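PDB 7LAP: aminoglycoside N(3)-acetyltransferase from Streptomyces griseus, which transfers an acetyl group, probably from acetyl-CoA, to the 3-amino group of aminoglycoside antibiotics, and so probably confers resistance to them. Local coordinates for residues Thr78-Pro86 / His104-Glu115; His155-Pro163 / Arg220-Glu228. All coordinates share one frame; numbering follows the deposited sequence.

Overall arrangement
Contact 1 comes first along the chain. Strand 74-78 of the seven-stranded mixed sheet runs out into segment 78-86, helix 94-103 follows, and segment 104-115 returns against it, closing a loop of 17 intervening residues before helix 120-126. Contact 2 opens only later: segment 155-163, between helices 148-152 and 166-172, meets segment 220-228 at the end of the two-stranded hairpin 204-213/216-225. The two closures therefore stand in series, neither nesting nor crossing. The centres of contact 1 and contact 2 lie about 16 Å apart. The nearest atoms of contact 1 and contact 2 are about 7 Å apart. The hairpin is common ground, since Pro85 and His104 of contact 1 also touch its strand 204-213.

Contact 1 (Thr78-Pro86 / His104-Glu115); sequences TCGWNDAPP and HPAFDPRTSEAE
Phe107 lies over one face of the Trp81 indole, its CB 3.9 Å from the centroid of the six-membered ring in a CH-pi contact. The phenyl ring then turns its edge to the indole face, planes at 64°, with Phe107 CD1 3.7 Å from Trp81 CD2. Trp81 CH2 comes within 3.4 Å of Pro105 O at the edge of the six-membered ring; Ser112 CB meets CD1 and NE1 of the five-membered ring. With CG anti to the backbone N (chi1 -178°), Trp81 reaches back to segment 104-115 although its CB sets off away from it. His104 joins this aromatic cluster: Pro85 CD sits over its imidazole face, 3.6 Å from the centroid, and NE2 gives a weak, bent bond to Asp83 O.

Segment 78-86 leaves strand 74-78 of the mixed sheet and makes a type I beta turn from Trp81 to Ala84; helix 94-103 then brings the chain back as segment 104-115. Two nearly straight backbone bonds join the segments, Glu115 N to Cys79 O (2.9 Å) and Asn82 N to Glu113 O (2.9 Å, 171°). Further out, Asp108 N donates to Ser112 OG, fixing the hydroxyl of the residue beside the indole. The carboxylates of Asp83 and Glu113 approach to 4.3 Å (OD2 to OE1), and Arg120 of the second subunit forms salt bridges with both.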
loop_
_atom_site.group_PDB
_atom_site.type_symbol
_atom_site.label_atom_id
_atom_site.label_comp_id
_atom_site.label_asym_id
_atom_site.label_seq_id
_atom_site.Cartn_x
_atom_site.Cartn_y
_atom_site.Cartn_z
ATOM N N THR B 78 -7.457 -11.945 3.405
ATOM C CA THR B 78 -8.656 -11.243 2.994
ATOM C C THR B 78 -8.215 -9.878 2.484
ATOM O O THR B 78 -7.410 -9.210 3.139
ATOM C CB THR B 78 -9.671 -11.161 4.136
ATOM O OG1 THR B 78 -10.772 -10.357 3.725
ATOM C CG2 THR B 78 -9.092 -10.495 5.400
ATOM N N CYS B 79 -8.645 -9.515 1.266
ATOM C CA CYS B 79 -8.279 -8.241 0.617
ATOM C C CYS B 79 -9.405 -7.210 0.609
ATOM O O CYS B 79 -9.249 -6.078 1.112
ATOM C CB CYS B 79 -7.850 -8.503 -0.848
ATOM S SG CYS B 79 -6.298 -9.329 -0.990
ATOM N N GLY B 80 -10.546 -7.535 0.006
ATOM C CA GLY B 80 -11.546 -6.494 -0.241
ATOM C C GLY B 80 -11.023 -5.459 -1.230
ATOM O O GLY B 80 -10.031 -5.659 -1.912
ATOM N N TRP B 81 -11.718 -4.329 -1.276
ATOM C CA TRP B 81 -11.456 -3.265 -2.252
ATOM C C TRP B 81 -11.520 -1.913 -1.547
ATOM O O TRP B 81 -12.607 -1.486 -1.139
ATOM C CB TRP B 81 -12.469 -3.315 -3.388
ATOM C CG TRP B 81 -12.280 -2.319 -4.478
ATOM C CD1 TRP B 81 -11.145 -1.564 -4.741
ATOM C CD2 TRP B 81 -13.258 -1.929 -5.447
ATOM N NE1 TRP B 81 -11.379 -0.731 -5.806
ATOM C CE2 TRP B 81 -12.662 -0.941 -6.267
ATOM C CE3 TRP B 81 -14.572 -2.347 -5.730
ATOM C CZ2 TRP B 81 -13.336 -0.363 -7.353
ATOM C CZ3 TRP B 81 -15.254 -1.745 -6.798
ATOM C CH2 TRP B 81 -14.634 -0.767 -7.595
ATOM N N ASN B 82 -10.362 -1.245 -1.401
ATOM C CA ASN B 82 -10.320 0.001 -0.634
ATOM C C ASN B 82 -11.147 1.099 -1.271
ATOM O O ASN B 82 -11.719 1.932 -0.567
ATOM C CB ASN B 82 -8.892 0.517 -0.472
ATOM C CG ASN B 82 -8.790 1.537 0.635
ATOM O OD1 ASN B 82 -8.881 1.189 1.811
ATOM N ND2 ASN B 82 -8.661 2.808 0.272
ATOM N N ASP B 83 -11.197 1.148 -2.590
ATOM C CA ASP B 83 -11.806 2.287 -3.273
ATOM C C ASP B 83 -13.125 1.919 -3.946
ATOM O O ASP B 83 -13.475 2.487 -4.981
ATOM C CB ASP B 83 -10.800 2.847 -4.269
ATOM C CG ASP B 83 -9.505 3.224 -3.564
ATOM O OD1 ASP B 83 -9.600 4.061 -2.670
ATOM O OD2 ASP B 83 -8.441 2.619 -3.811
ATOM N N ALA B 84 -13.860 0.971 -3.362
ATOM C CA ALA B 84 -15.195 0.640 -3.850
ATOM C C ALA B 84 -16.136 1.816 -3.625
ATOM O O ALA B 84 -15.938 2.593 -2.700
ATOM C CB ALA B 84 -15.729 -0.584 -3.116
ATOM N N PRO B 85 -17.165 1.978 -4.458
ATOM C CA PRO B 85 -18.205 2.942 -4.134
ATOM C C PRO B 85 -18.879 2.537 -2.837
ATOM O O PRO B 85 -19.030 1.340 -2.559
ATOM C CB PRO B 85 -19.175 2.853 -5.328
ATOM C CG PRO B 85 -19.007 1.467 -5.837
ATOM C CD PRO B 85 -17.516 1.179 -5.653
ATOM N N PRO B 86 -19.249 3.493 -1.992
ATOM C CA PRO B 86 -19.912 3.137 -0.730
ATOM C C PRO B 86 -21.237 2.423 -0.986
ATOM O O PRO B 86 -21.892 2.649 -2.002
ATOM C CB PRO B 86 -20.129 4.493 -0.049
ATOM C CG PRO B 86 -20.173 5.490 -1.196
ATOM C CD PRO B 86 -19.208 4.945 -2.225
ATOM N N HIS B 104 -17.269 5.764 -11.808
ATOM C CA HIS B 104 -16.502 4.935 -10.883
ATOM C C HIS B 104 -15.922 3.720 -11.605
ATOM O O HIS B 104 -16.677 2.933 -12.182
ATOM C CB HIS B 104 -17.344 4.487 -9.701
ATOM C CG HIS B 104 -16.525 4.003 -8.544
ATOM N ND1 HIS B 104 -16.330 4.752 -7.411
ATOM C CD2 HIS B 104 -15.823 2.858 -8.366
ATOM C CE1 HIS B 104 -15.573 4.076 -6.562
ATOM N NE2 HIS B 104 -15.246 2.926 -7.123
ATOM N N PRO B 105 -14.608 3.526 -11.593
ATOM C CA PRO B 105 -14.030 2.411 -12.345
ATOM C C PRO B 105 -14.434 1.054 -11.774
ATOM O O PRO B 105 -14.781 0.916 -10.599
ATOM C CB PRO B 105 -12.520 2.639 -12.214
ATOM C CG PRO B 105 -12.379 3.413 -10.892
ATOM C CD PRO B 105 -13.607 4.271 -10.807
ATOM N N ALA B 106 -14.398 0.048 -12.644
ATOM C CA ALA B 106 -14.682 -1.321 -12.243
ATOM C C ALA B 106 -13.602 -1.857 -11.312
ATOM O O ALA B 106 -12.414 -1.546 -11.462
ATOM C CB ALA B 106 -14.739 -2.233 -13.468
ATOM N N PHE B 107 -14.021 -2.734 -10.395
ATOM C CA PHE B 107 -13.063 -3.564 -9.677
ATOM C C PHE B 107 -12.144 -4.286 -10.658
ATOM O O PHE B 107 -12.577 -4.756 -11.717
ATOM C CB PHE B 107 -13.794 -4.566 -8.776
ATOM C CG PHE B 107 -12.867 -5.509 -8.038
ATOM C CD1 PHE B 107 -12.124 -5.072 -6.931
ATOM C CD2 PHE B 107 -12.721 -6.825 -8.448
ATOM C CE1 PHE B 107 -11.283 -5.953 -6.236
ATOM C CE2 PHE B 107 -11.869 -7.701 -7.762
ATOM C CZ PHE B 107 -11.144 -7.271 -6.671
ATOM N N ASP B 108 -10.858 -4.329 -10.322
ATOM C CA ASP B 108 -9.843 -5.025 -11.114
ATOM C C ASP B 108 -8.953 -5.864 -10.196
ATOM O O ASP B 108 -8.162 -5.291 -9.417
ATOM C CB ASP B 108 -9.001 -4.024 -11.904
ATOM C CG ASP B 108 -7.986 -4.703 -12.809
ATOM O OD1 ASP B 108 -7.924 -5.951 -12.789
ATOM O OD2 ASP B 108 -7.275 -4.008 -13.572
ATOM N N PRO B 109 -8.998 -7.195 -10.286
ATOM C CA PRO B 109 -8.230 -8.018 -9.335
ATOM C C PRO B 109 -6.738 -7.752 -9.380
ATOM O O PRO B 109 -6.060 -7.973 -8.360
ATOM C CB PRO B 109 -8.560 -9.455 -9.765
ATOM C CG PRO B 109 -9.856 -9.362 -10.496
ATOM C CD PRO B 109 -9.790 -8.025 -11.220
ATOM N N ARG B 110 -6.199 -7.295 -10.528
ATOM C CA ARG B 110 -4.757 -7.067 -10.608
ATOM C C ARG B 110 -4.331 -5.790 -9.894
ATOM O O ARG B 110 -3.260 -5.758 -9.268
ATOM C CB ARG B 110 -4.295 -7.012 -12.072
ATOM C CG ARG B 110 -2.794 -6.625 -12.272
ATOM C CD ARG B 110 -1.879 -7.818 -11.943
ATOM N NE ARG B 110 -0.456 -7.567 -12.174
ATOM C CZ ARG B 110 0.507 -8.470 -11.960
ATOM N NH1 ARG B 110 0.198 -9.684 -11.514
ATOM N NH2 ARG B 110 1.783 -8.166 -12.183
ATOM N N THR B 111 -5.139 -4.727 -9.980
ATOM C CA THR B 111 -4.691 -3.416 -9.529
ATOM C C THR B 111 -5.505 -2.801 -8.396
ATOM O O THR B 111 -4.973 -1.933 -7.696
ATOM C CB THR B 111 -4.672 -2.418 -10.708
ATOM O OG1 THR B 111 -5.992 -2.299 -11.246
ATOM C CG2 THR B 111 -3.711 -2.890 -11.822
ATOM N N SER B 112 -6.775 -3.175 -8.214
ATOM C CA SER B 112 -7.557 -2.581 -7.130
ATOM C C SER B 112 -6.938 -2.912 -5.789
ATOM O O SER B 112 -6.714 -4.089 -5.474
ATOM C CB SER B 112 -9.001 -3.081 -7.150
ATOM O OG SER B 112 -9.580 -2.782 -8.380
ATOM N N GLU B 113 -6.662 -1.877 -4.991
ATOM C CA GLU B 113 -5.982 -2.099 -3.723
ATOM C C GLU B 113 -6.901 -2.734 -2.712
ATOM O O GLU B 113 -8.118 -2.494 -2.696
ATOM C CB GLU B 113 -5.423 -0.801 -3.154
ATOM C CG GLU B 113 -4.562 -0.121 -4.143
ATOM C CD GLU B 113 -4.397 1.339 -3.861
ATOM O OE1 GLU B 113 -4.392 1.720 -2.660
ATOM O OE2 GLU B 113 -4.295 2.095 -4.855
ATOM N N ALA B 114 -6.292 -3.551 -1.858
ATOM C CA ALA B 114 -6.992 -4.123 -0.727
ATOM C C ALA B 114 -7.423 -3.020 0.230
ATOM O O ALA B 114 -6.948 -1.888 0.163
ATOM C CB ALA B 114 -6.111 -5.123 0.007
ATOM N N GLU B 115 -8.375 -3.353 1.099
ATOM C CA GLU B 115 -8.817 -2.410 2.113
ATOM C C GLU B 115 -7.656 -2.051 3.031
ATOM O O GLU B 115 -6.945 -2.934 3.516
ATOM C CB GLU B 115 -9.971 -3.004 2.921
ATOM C CG GLU B 115 -11.347 -2.503 2.465
ATOM C CD GLU B 115 -12.460 -3.522 2.646
ATOM O OE1 GLU B 115 -12.574 -4.096 3.750
ATOM O OE2 GLU B 115 -13.247 -3.738 1.697
HETATM O O HOH W 1 -11.469 -7.288 3.804
HETATM O O HOH W 2 -7.781 0.819 -5.890
#

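Contact 2 (His155-Pro163 / Arg220-Glu228); sequences HPWDDPHGP and RTFRDIDSE
Arg220 crosses one face of the Trp157 indole, and can be followed outward from the strand. Its CB points toward segment 155-163, and the chain runs extended from CG to NE, with CG anti to the backbone N (chi1 -166°). Arg220 CG passes over a face of the Phe222 ring, CD lies over the five-membered ring of Trp157, 4.2 Å from its centroid, and NE stands 3.5 Å from Trp157 CD1. CZ has Trp157 CB over the centre of the guanidinium, whose plane is 27° from that of the indole. At the tip, Arg220 NH2 makes a salt bridge to Asp158 OD2, 3.1 Å away, on the syn side of the carboxylate but well out of its plane; NH1 adds a weak bond to the same oxygen.

The other oxygen of that carboxylate, Asp158 OD1, accepts from Arg223 N at 2.7 Å, and Asp159 N returns a bond to Arg223 O, so the loop docks on the backbone edge of strand 216-225 that faces away from strand 204-213. Within the type I turn from Asp159 to Gly162, His161 ND1 donates to the syn lone pair of Asp224 OD1 (3.1 Å, 161°), ring and carboxylate nearly coplanar. A water joins Asp224 OD1 to Asp159 OD1 and His161 N.

Since ND1 of His161 gives its hydrogen to a carboxylate, Asp224 probably fixes the rotation of the imidazole, while Arg220 probably offsets the charge of Asp158.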
loop_
_atom_site.group_PDB
_atom_site.type_symbol
_atom_site.label_atom_id
_atom_site.label_comp_id
_atom_site.label_asym_id
_atom_site.label_seq_id
_atom_site.Cartn_x
_atom_site.Cartn_y
_atom_site.Cartn_z
ATOM N N HIS B 155 -15.163 -16.856 -7.494
ATOM C CA HIS B 155 -15.806 -16.415 -6.255
ATOM C C HIS B 155 -17.294 -16.139 -6.501
ATOM O O HIS B 155 -17.635 -15.329 -7.385
ATOM C CB HIS B 155 -15.125 -15.159 -5.738
ATOM C CG HIS B 155 -15.353 -14.896 -4.281
ATOM N ND1 HIS B 155 -14.353 -14.432 -3.454
ATOM C CD2 HIS B 155 -16.461 -15.010 -3.505
ATOM C CE1 HIS B 155 -14.834 -14.261 -2.230
ATOM N NE2 HIS B 155 -16.111 -14.609 -2.232
ATOM N N PRO B 156 -18.203 -16.781 -5.757
ATOM C CA PRO B 156 -19.639 -16.611 -6.023
ATOM C C PRO B 156 -20.054 -15.175 -5.793
ATOM O O PRO B 156 -19.734 -14.583 -4.756
ATOM C CB PRO B 156 -20.306 -17.543 -5.006
ATOM C CG PRO B 156 -19.252 -18.536 -4.665
ATOM C CD PRO B 156 -17.962 -17.777 -4.702
ATOM N N TRP B 157 -20.799 -14.625 -6.756
ATOM C CA TRP B 157 -21.178 -13.215 -6.684
ATOM C C TRP B 157 -22.043 -12.939 -5.458
ATOM O O TRP B 157 -21.721 -12.075 -4.626
ATOM C CB TRP B 157 -21.924 -12.795 -7.947
ATOM C CG TRP B 157 -21.116 -12.798 -9.215
ATOM C CD1 TRP B 157 -21.488 -13.342 -10.432
ATOM C CD2 TRP B 157 -19.856 -12.158 -9.432
ATOM N NE1 TRP B 157 -20.502 -13.110 -11.369
ATOM C CE2 TRP B 157 -19.488 -12.399 -10.774
ATOM C CE3 TRP B 157 -18.974 -11.448 -8.606
ATOM C CZ2 TRP B 157 -18.296 -11.925 -11.312
ATOM C CZ3 TRP B 157 -17.794 -10.985 -9.144
ATOM C CH2 TRP B 157 -17.467 -11.220 -10.484
ATOM N N ASP B 158 -23.155 -13.654 -5.343
ATOM C CA ASP B 158 -24.096 -13.530 -4.239
ATOM C C ASP B 158 -23.794 -14.582 -3.188
ATOM O O ASP B 158 -23.217 -15.627 -3.487
ATOM C CB ASP B 158 -25.534 -13.697 -4.732
ATOM C CG ASP B 158 -25.948 -12.577 -5.658
ATOM O OD1 ASP B 158 -26.050 -11.442 -5.168
ATOM O OD2 ASP B 158 -26.191 -12.830 -6.858
ATOM N N ASP B 159 -24.221 -14.309 -1.953
ATOM C CA ASP B 159 -23.793 -15.114 -0.813
ATOM C C ASP B 159 -22.293 -15.421 -0.912
ATOM O O ASP B 159 -21.894 -16.592 -0.900
ATOM C CB ASP B 159 -24.618 -16.405 -0.730
ATOM C CG ASP B 159 -24.702 -16.964 0.705
ATOM O OD1 ASP B 159 -24.544 -16.180 1.674
ATOM O OD2 ASP B 159 -24.927 -18.189 0.866
ATOM N N PRO B 160 -21.430 -14.409 -1.034
ATOM C CA PRO B 160 -19.996 -14.690 -1.211
ATOM C C PRO B 160 -19.280 -15.232 0.032
ATOM O O PRO B 160 -18.076 -15.516 -0.052
ATOM C CB PRO B 160 -19.423 -13.323 -1.603
ATOM C CG PRO B 160 -20.302 -12.342 -0.835
ATOM C CD PRO B 160 -21.704 -12.968 -0.859
ATOM N N HIS B 161 -19.937 -15.360 1.185
ATOM C CA HIS B 161 -19.355 -16.057 2.333
ATOM C C HIS B 161 -19.960 -17.436 2.534
ATOM O O HIS B 161 -19.691 -18.073 3.561
ATOM C CB HIS B 161 -19.541 -15.257 3.631
ATOM C CG HIS B 161 -18.860 -13.933 3.623
ATOM N ND1 HIS B 161 -19.535 -12.756 3.373
ATOM C CD2 HIS B 161 -17.569 -13.592 3.846
ATOM C CE1 HIS B 161 -18.686 -11.745 3.448
ATOM N NE2 HIS B 161 -17.488 -12.226 3.739
ATOM N N GLY B 162 -20.789 -17.903 1.604
ATOM C CA GLY B 162 -21.590 -19.070 1.850
ATOM C C GLY B 162 -21.027 -20.356 1.283
ATOM O O GLY B 162 -19.815 -20.520 1.086
ATOM N N PRO B 163 -21.947 -21.245 0.918
ATOM C CA PRO B 163 -21.675 -22.615 0.507
ATOM C C PRO B 163 -20.705 -22.725 -0.637
ATOM O O PRO B 163 -19.938 -23.689 -0.628
ATOM C CB PRO B 163 -23.052 -23.129 0.070
ATOM C CG PRO B 163 -24.022 -22.301 0.837
ATOM C CD PRO B 163 -23.390 -20.943 0.916
ATOM N N ARG B 220 -23.372 -4.416 -11.143
ATOM C CA ARG B 220 -24.048 -5.629 -10.713
ATOM C C ARG B 220 -24.595 -5.400 -9.314
ATOM O O ARG B 220 -23.981 -4.697 -8.511
ATOM C CB ARG B 220 -23.106 -6.857 -10.719
ATOM C CG ARG B 220 -23.837 -8.174 -10.598
ATOM C CD ARG B 220 -22.957 -9.404 -10.786
ATOM N NE ARG B 220 -23.757 -10.636 -10.730
ATOM C CZ ARG B 220 -24.435 -11.079 -9.663
ATOM N NH1 ARG B 220 -24.397 -10.432 -8.493
ATOM N NH2 ARG B 220 -25.140 -12.208 -9.754
ATOM N N THR B 221 -25.748 -5.987 -9.032
ATOM C CA THR B 221 -26.328 -5.976 -7.694
ATOM C C THR B 221 -25.904 -7.242 -6.964
ATOM O O THR B 221 -25.919 -8.334 -7.542
ATOM C CB THR B 221 -27.859 -5.890 -7.771
ATOM O OG1 THR B 221 -28.234 -4.610 -8.286
ATOM C CG2 THR B 221 -28.481 -6.075 -6.407
ATOM N N PHE B 222 -25.518 -7.091 -5.703
ATOM C CA PHE B 222 -24.986 -8.172 -4.892
ATOM C C PHE B 222 -25.811 -8.328 -3.630
ATOM O O PHE B 222 -26.262 -7.337 -3.042
ATOM C CB PHE B 222 -23.525 -7.909 -4.486
ATOM C CG PHE B 222 -22.596 -7.825 -5.645
ATOM C CD1 PHE B 222 -22.397 -6.614 -6.298
ATOM C CD2 PHE B 222 -21.962 -8.970 -6.125
ATOM C CE1 PHE B 222 -21.545 -6.530 -7.390
ATOM C CE2 PHE B 222 -21.102 -8.897 -7.217
ATOM C CZ PHE B 222 -20.892 -7.670 -7.858
ATOM N N ARG B 223 -25.975 -9.574 -3.202
ATOM C CA ARG B 223 -26.607 -9.882 -1.931
ATOM C C ARG B 223 -25.619 -10.647 -1.073
ATOM O O ARG B 223 -24.923 -11.533 -1.572
ATOM C CB ARG B 223 -27.880 -10.707 -2.129
ATOM C CG ARG B 223 -28.567 -11.052 -0.825
ATOM C CD ARG B 223 -29.797 -11.864 -1.080
ATOM N NE ARG B 223 -30.181 -12.685 0.066
ATOM C CZ ARG B 223 -31.071 -12.319 0.987
ATOM N NH1 ARG B 223 -31.674 -11.131 0.914
ATOM N NH2 ARG B 223 -31.368 -13.152 1.977
ATOM N N ASP B 224 -25.575 -10.316 0.219
ATOM C CA ASP B 224 -24.639 -10.907 1.168
ATOM C C ASP B 224 -25.280 -10.817 2.548
ATOM O O ASP B 224 -26.274 -10.116 2.740
ATOM C CB ASP B 224 -23.274 -10.179 1.116
ATOM C CG ASP B 224 -22.162 -10.887 1.932
ATOM O OD1 ASP B 224 -22.299 -12.094 2.250
ATOM O OD2 ASP B 224 -21.129 -10.243 2.224
ATOM N N ILE B 225 -24.723 -11.548 3.518
ATOM C CA ILE B 225 -25.032 -11.203 4.910
ATOM C C ILE B 225 -24.381 -9.862 5.249
ATOM O O ILE B 225 -23.442 -9.401 4.592
ATOM C CB ILE B 225 -24.578 -12.295 5.890
ATOM C CG1 ILE B 225 -23.093 -12.588 5.680
ATOM C CG2 ILE B 225 -25.400 -13.554 5.724
ATOM C CD1 ILE B 225 -22.273 -12.635 6.977
ATOM N N ASP B 226 -24.906 -9.218 6.284
ATOM C CA ASP B 226 -24.400 -7.917 6.709
ATOM C C ASP B 226 -23.072 -8.141 7.423
ATOM O O ASP B 226 -23.001 -8.296 8.642
ATOM C CB ASP B 226 -25.421 -7.219 7.604
ATOM C CG ASP B 226 -24.996 -5.821 7.999
ATOM O OD1 ASP B 226 -23.788 -5.504 7.947
ATOM O OD2 ASP B 226 -25.881 -5.029 8.364
ATOM N N SER B 227 -21.994 -8.172 6.643
ATOM C CA SER B 227 -20.688 -8.464 7.211
ATOM C C SER B 227 -20.033 -7.235 7.803
ATOM O O SER B 227 -18.828 -7.264 8.082
ATOM C CB SER B 227 -19.765 -9.087 6.157
ATOM O OG SER B 227 -19.292 -8.117 5.227
ATOM N N GLU B 228 -20.791 -6.161 7.987
ATOM C CA GLU B 228 -20.287 -4.931 8.576
ATOM C C GLU B 228 -20.814 -4.705 9.983
ATOM O O GLU B 228 -20.036 -4.383 10.886
ATOM C CB GLU B 228 -20.645 -3.740 7.683
ATOM C CG GLU B 228 -20.131 -2.411 8.193
ATOM C CD GLU B 228 -20.168 -1.324 7.130
ATOM O OE1 GLU B 228 -19.489 -1.489 6.092
ATOM O OE2 GLU B 228 -20.875 -0.306 7.327
HETATM O O HOH W 3 -27.996 -9.677 -6.180
HETATM O O HOH W 4 -22.446 -14.834 2.227
#